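Local atomic coordinates of LbpB B-lobe (Moraxella bovis, PDB entry 3UAQ), a protein that probably binds host lactoferrin as the N-lobe of a bacterial surface lipoprotein, helping the bacterium to obtain iron. Residues A171-W177 with H236-A242. Numbering follows the deposited sequence.
Sequences ANYTGHW and HRAVFKA
Tyr173 and Phe240 pair through both backbone amides: Tyr173 N to Phe240 O and Phe240 N to Tyr173 O are each 2.9 Å, the first almost straight at 172°. Ala171 with Ala242 and Gly175 with Ala238 form the same two-bond pairs, so six bonds join strands that run antiparallel. Between them, in non-hydrogen-bonded pairs, stand Asn172 with Lys241 and Thr174 with Val239. These are neighbouring strands of the antiparallel beta barrel found in the N-lobes of transferrin-binding protein B relatives; 332-340 pairs with the strand holding 171-177, and 248-257 with the one holding 236-242.

The two faces differ in character. Tyr173, Phe240, Ala238 and Ala242 are among those on one: CB of Tyr173 meets CB of Phe240 at 3.7 Å, and the small Ala242 CB fits against the edge of the tyrosine ring, 3.6 Å from CE2. The tyrosine hydroxyl is hydrogen-bonded to Ala318 O, which suits a buried phenol. Small Ala238, paired with side-chain-less Gly175, sets its CB 4.4 Å from Trp177 CD1. Polar Asn172, Lys241 and Thr174 suit the other, more exposed face, joined by beta-branched Val239. With chi1 at 63° the Trp177 indole swings toward 236-242, bringing its CD1 edge to Arg237 O. His236 CB lies over the five-membered ring of Trp177, 3.8 Å from its centroid, while the imidazole turns its edge to the six-membered ring, planes at 89°. Trp177 NE1 is hydrogen-bonded to Ser254 O, and His236 NE2 to Glu223 OE1.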
ATOM      1  N   ALA A 171     -23.381  -8.249 -15.110  1.00 41.82           N
ATOM      2  CA  ALA A 171     -21.973  -7.844 -15.086  1.00 39.13           C
ATOM      3  C   ALA A 171     -21.068  -8.921 -14.492  1.00 44.93           C
ATOM      4  O   ALA A 171     -21.533  -9.811 -13.779  1.00 55.54           O
ATOM      5  CB  ALA A 171     -21.803  -6.528 -14.328  1.00 28.97           C
ATOM      6  N   ASN A 172     -19.776  -8.837 -14.795  1.00 42.54           N
ATOM      7  CA  ASN A 172     -18.796  -9.780 -14.258  1.00 46.68           C
ATOM      8  C   ASN A 172     -17.725  -9.087 -13.427  1.00 53.14           C
ATOM      9  O   ASN A 172     -17.214  -8.027 -13.807  1.00 54.81           O
ATOM     10  CB  ASN A 172     -18.140 -10.586 -15.380  1.00 44.23           C
ATOM     11  CG  ASN A 172     -19.001 -11.734 -15.849  1.00 45.04           C
ATOM     12  OD1 ASN A 172     -20.096 -11.958 -15.330  1.00 46.17           O
ATOM     13  ND2 ASN A 172     -18.513 -12.472 -16.841  1.00 39.13           N
ATOM     14  N   TYR A 173     -17.385  -9.697 -12.296  1.00 41.72           N
ATOM     15  CA  TYR A 173     -16.386  -9.132 -11.410  1.00 36.76           C
ATOM     16  C   TYR A 173     -15.216 -10.082 -11.233  1.00 41.69           C
ATOM     17  O   TYR A 173     -15.360 -11.304 -11.362  1.00 52.71           O
ATOM     18  CB  TYR A 173     -16.996  -8.825 -10.043  1.00 38.63           C
ATOM     19  CG  TYR A 173     -18.128  -7.821 -10.056  1.00 34.42           C
ATOM     20  CD1 TYR A 173     -17.919  -6.502  -9.674  1.00 31.48           C
ATOM     21  CD2 TYR A 173     -19.409  -8.198 -10.430  1.00 34.18           C
ATOM     22  CE1 TYR A 173     -18.957  -5.582  -9.673  1.00 38.87           C
ATOM     23  CE2 TYR A 173     -20.454  -7.286 -10.432  1.00 32.13           C
ATOM     24  CZ  TYR A 173     -20.224  -5.983 -10.054  1.00 39.29           C
ATOM     25  OH  TYR A 173     -21.268  -5.086 -10.058  1.00 37.45           O
ATOM     26  N   THR A 174     -14.059  -9.508 -10.933  1.00 38.38           N
ATOM     27  CA  THR A 174     -12.901 -10.281 -10.532  1.00 40.76           C
ATOM     28  C   THR A 174     -12.121  -9.519  -9.457  1.00 38.82           C
ATOM     29  O   THR A 174     -12.087  -8.286  -9.445  1.00 42.34           O
ATOM     30  CB  THR A 174     -12.004 -10.635 -11.747  1.00 33.61           C
ATOM     31  OG1 THR A 174     -10.694 -10.987 -11.290  1.00 34.32           O
ATOM     32  CG2 THR A 174     -11.905  -9.462 -12.713  1.00 36.04           C
ATOM     33  N   GLY A 175     -11.522 -10.266  -8.540  1.00 35.05           N
ATOM     34  CA  GLY A 175     -10.785  -9.689  -7.435  1.00 40.83           C
ATOM     35  C   GLY A 175     -10.156 -10.754  -6.554  1.00 39.36           C
ATOM     36  O   GLY A 175      -9.504 -11.682  -7.042  1.00 38.35           O
ATOM     37  N   HIS A 176     -10.362 -10.635  -5.249  1.00 35.46           N
ATOM     38  CA  HIS A 176      -9.688 -11.527  -4.322  1.00 32.89           C
ATOM     39  C   HIS A 176     -10.507 -11.785  -3.065  1.00 34.77           C
ATOM     40  O   HIS A 176     -11.592 -11.224  -2.886  1.00 30.52           O
ATOM     41  CB  HIS A 176      -8.352 -10.918  -3.913  1.00 33.16           C
ATOM     42  CG  HIS A 176      -8.475  -9.868  -2.859  1.00 34.75           C
ATOM     43  ND1 HIS A 176      -9.133  -8.670  -3.069  1.00 35.94           N
ATOM     44  CD2 HIS A 176      -8.048  -9.838  -1.573  1.00 34.89           C
ATOM     45  CE1 HIS A 176      -9.091  -7.949  -1.967  1.00 40.24           C
ATOM     46  NE2 HIS A 176      -8.439  -8.632  -1.042  1.00 38.13           N
ATOM     47  N   TRP A 177      -9.973 -12.647  -2.202  1.00 36.51           N
ATOM     48  CA  TRP A 177     -10.535 -12.900  -0.878  1.00 27.36           C
ATOM     49  C   TRP A 177      -9.403 -13.204   0.106  1.00 34.41           C
ATOM     50  O   TRP A 177      -8.293 -13.565  -0.304  1.00 31.24           O
ATOM     51  CB  TRP A 177     -11.538 -14.060  -0.920  1.00 18.38           C
ATOM     52  CG  TRP A 177     -10.929 -15.383  -1.326  1.00 29.38           C
ATOM     53  CD1 TRP A 177     -10.401 -15.703  -2.546  1.00 33.54           C
ATOM     54  CD2 TRP A 177     -10.810 -16.564  -0.519  1.00 28.88           C
ATOM     55  NE1 TRP A 177      -9.949 -17.001  -2.545  1.00 23.71           N
ATOM     56  CE2 TRP A 177     -10.187 -17.555  -1.312  1.00 21.82           C
ATOM     57  CE3 TRP A 177     -11.158 -16.882   0.802  1.00 30.84           C
ATOM     58  CZ2 TRP A 177      -9.910 -18.839  -0.835  1.00 27.03           C
ATOM     59  CZ3 TRP A 177     -10.881 -18.160   1.280  1.00 31.79           C
ATOM     60  CH2 TRP A 177     -10.265 -19.122   0.460  1.00 33.86           C
ATOM     61  N   HIS A 236      -4.930 -15.636  -3.678  1.00 28.93           N
ATOM     62  CA  HIS A 236      -6.325 -15.985  -3.448  1.00 27.11           C
ATOM     63  C   HIS A 236      -7.261 -15.238  -4.394  1.00 28.91           C
ATOM     64  O   HIS A 236      -7.479 -14.028  -4.268  1.00 14.81           O
ATOM     65  CB  HIS A 236      -6.685 -15.778  -1.976  1.00 19.95           C
ATOM     66  CG  HIS A 236      -5.782 -16.523  -1.045  1.00 27.72           C
ATOM     67  ND1 HIS A 236      -4.559 -16.028  -0.645  1.00 36.06           N
ATOM     68  CD2 HIS A 236      -5.894 -17.750  -0.482  1.00 30.49           C
ATOM     69  CE1 HIS A 236      -3.969 -16.906   0.147  1.00 43.01           C
ATOM     70  NE2 HIS A 236      -4.758 -17.960   0.262  1.00 40.54           N
ATOM     71  N   ARG A 237      -7.794 -15.976  -5.362  1.00 25.47           N
ATOM     72  CA  ARG A 237      -8.541 -15.369  -6.455  1.00 37.01           C
ATOM     73  C   ARG A 237     -10.040 -15.389  -6.196  1.00 43.75           C
ATOM     74  O   ARG A 237     -10.575 -16.370  -5.673  1.00 56.08           O
ATOM     75  CB  ARG A 237      -8.231 -16.092  -7.769  1.00 44.10           C
ATOM     76  CG  ARG A 237      -8.990 -15.551  -8.965  1.00 47.44           C
ATOM     77  CD  ARG A 237      -8.477 -16.151 -10.264  1.00 54.21           C
ATOM     78  NE  ARG A 237      -8.346 -15.133 -11.304  1.00 68.38           N
ATOM     79  CZ  ARG A 237      -9.041 -15.120 -12.438  1.00 69.20           C
ATOM     80  NH1 ARG A 237      -9.917 -16.083 -12.695  1.00 63.83           N
ATOM     81  NH2 ARG A 237      -8.854 -14.147 -13.320  1.00 64.26           N
ATOM     82  N   ALA A 238     -10.715 -14.303  -6.564  1.00 36.88           N
ATOM     83  CA  ALA A 238     -12.168 -14.226  -6.438  1.00 31.78           C
ATOM     84  C   ALA A 238     -12.772 -13.892  -7.795  1.00 33.21           C
ATOM     85  O   ALA A 238     -12.262 -13.032  -8.509  1.00 29.14           O
ATOM     86  CB  ALA A 238     -12.571 -13.187  -5.397  1.00 24.49           C
ATOM     87  N   VAL A 239     -13.844 -14.589  -8.157  1.00 33.36           N
ATOM     88  CA  VAL A 239     -14.554 -14.293  -9.396  1.00 35.80           C
ATOM     89  C   VAL A 239     -16.053 -14.246  -9.135  1.00 36.94           C
ATOM     90  O   VAL A 239     -16.581 -15.060  -8.378  1.00 38.51           O
ATOM     91  CB  VAL A 239     -14.226 -15.325 -10.500  1.00 46.01           C
ATOM     92  CG1 VAL A 239     -15.500 -15.871 -11.134  1.00 54.63           C
ATOM     93  CG2 VAL A 239     -13.321 -14.700 -11.554  1.00 47.95           C
ATOM     94  N   PHE A 240     -16.741 -13.288  -9.748  1.00 36.78           N
ATOM     95  CA  PHE A 240     -18.166 -13.111  -9.474  1.00 41.95           C
ATOM     96  C   PHE A 240     -18.976 -12.885 -10.741  1.00 44.80           C
ATOM     97  O   PHE A 240     -18.478 -12.312 -11.714  1.00 51.54           O
ATOM     98  CB  PHE A 240     -18.393 -11.935  -8.518  1.00 40.39           C
ATOM     99  CG  PHE A 240     -17.558 -11.994  -7.278  1.00 31.70           C
ATOM    100  CD1 PHE A 240     -16.321 -11.365  -7.230  1.00 38.64           C
ATOM    101  CD2 PHE A 240     -18.002 -12.679  -6.158  1.00 25.36           C
ATOM    102  CE1 PHE A 240     -15.539 -11.419  -6.080  1.00 47.22           C
ATOM    103  CE2 PHE A 240     -17.227 -12.735  -5.004  1.00 31.95           C
ATOM    104  CZ  PHE A 240     -15.992 -12.105  -4.966  1.00 37.60           C
ATOM    105  N   LYS A 241     -20.226 -13.341 -10.721  1.00 39.37           N
ATOM    106  CA  LYS A 241     -21.177 -13.016 -11.773  1.00 45.04           C
ATOM    107  C   LYS A 241     -22.423 -12.414 -11.147  1.00 45.63           C
ATOM    108  O   LYS A 241     -23.061 -13.030 -10.289  1.00 47.38           O
ATOM    109  CB  LYS A 241     -21.541 -14.242 -12.610  1.00 49.79           C
ATOM    110  CG  LYS A 241     -22.531 -13.925 -13.718  1.00 56.55           C
ATOM    111  CD  LYS A 241     -21.968 -14.244 -15.112  1.00 67.73           C
ATOM    112  CE  LYS A 241     -22.361 -15.646 -15.541  1.00 70.47           C
ATOM    113  NZ  LYS A 241     -23.827 -15.851 -15.278  1.00 69.66           N
ATOM    114  N   ALA A 242     -22.747 -11.195 -11.565  1.00 37.39           N
ATOM    115  CA  ALA A 242     -23.918 -10.493 -11.060  1.00 42.42           C
ATOM    116  C   ALA A 242     -25.031 -10.431 -12.105  1.00 48.60           C
ATOM    117  O   ALA A 242     -24.877  -9.811 -13.163  1.00 50.52           O
ATOM    118  CB  ALA A 242     -23.542  -9.091 -10.592  1.00 46.51           C
TER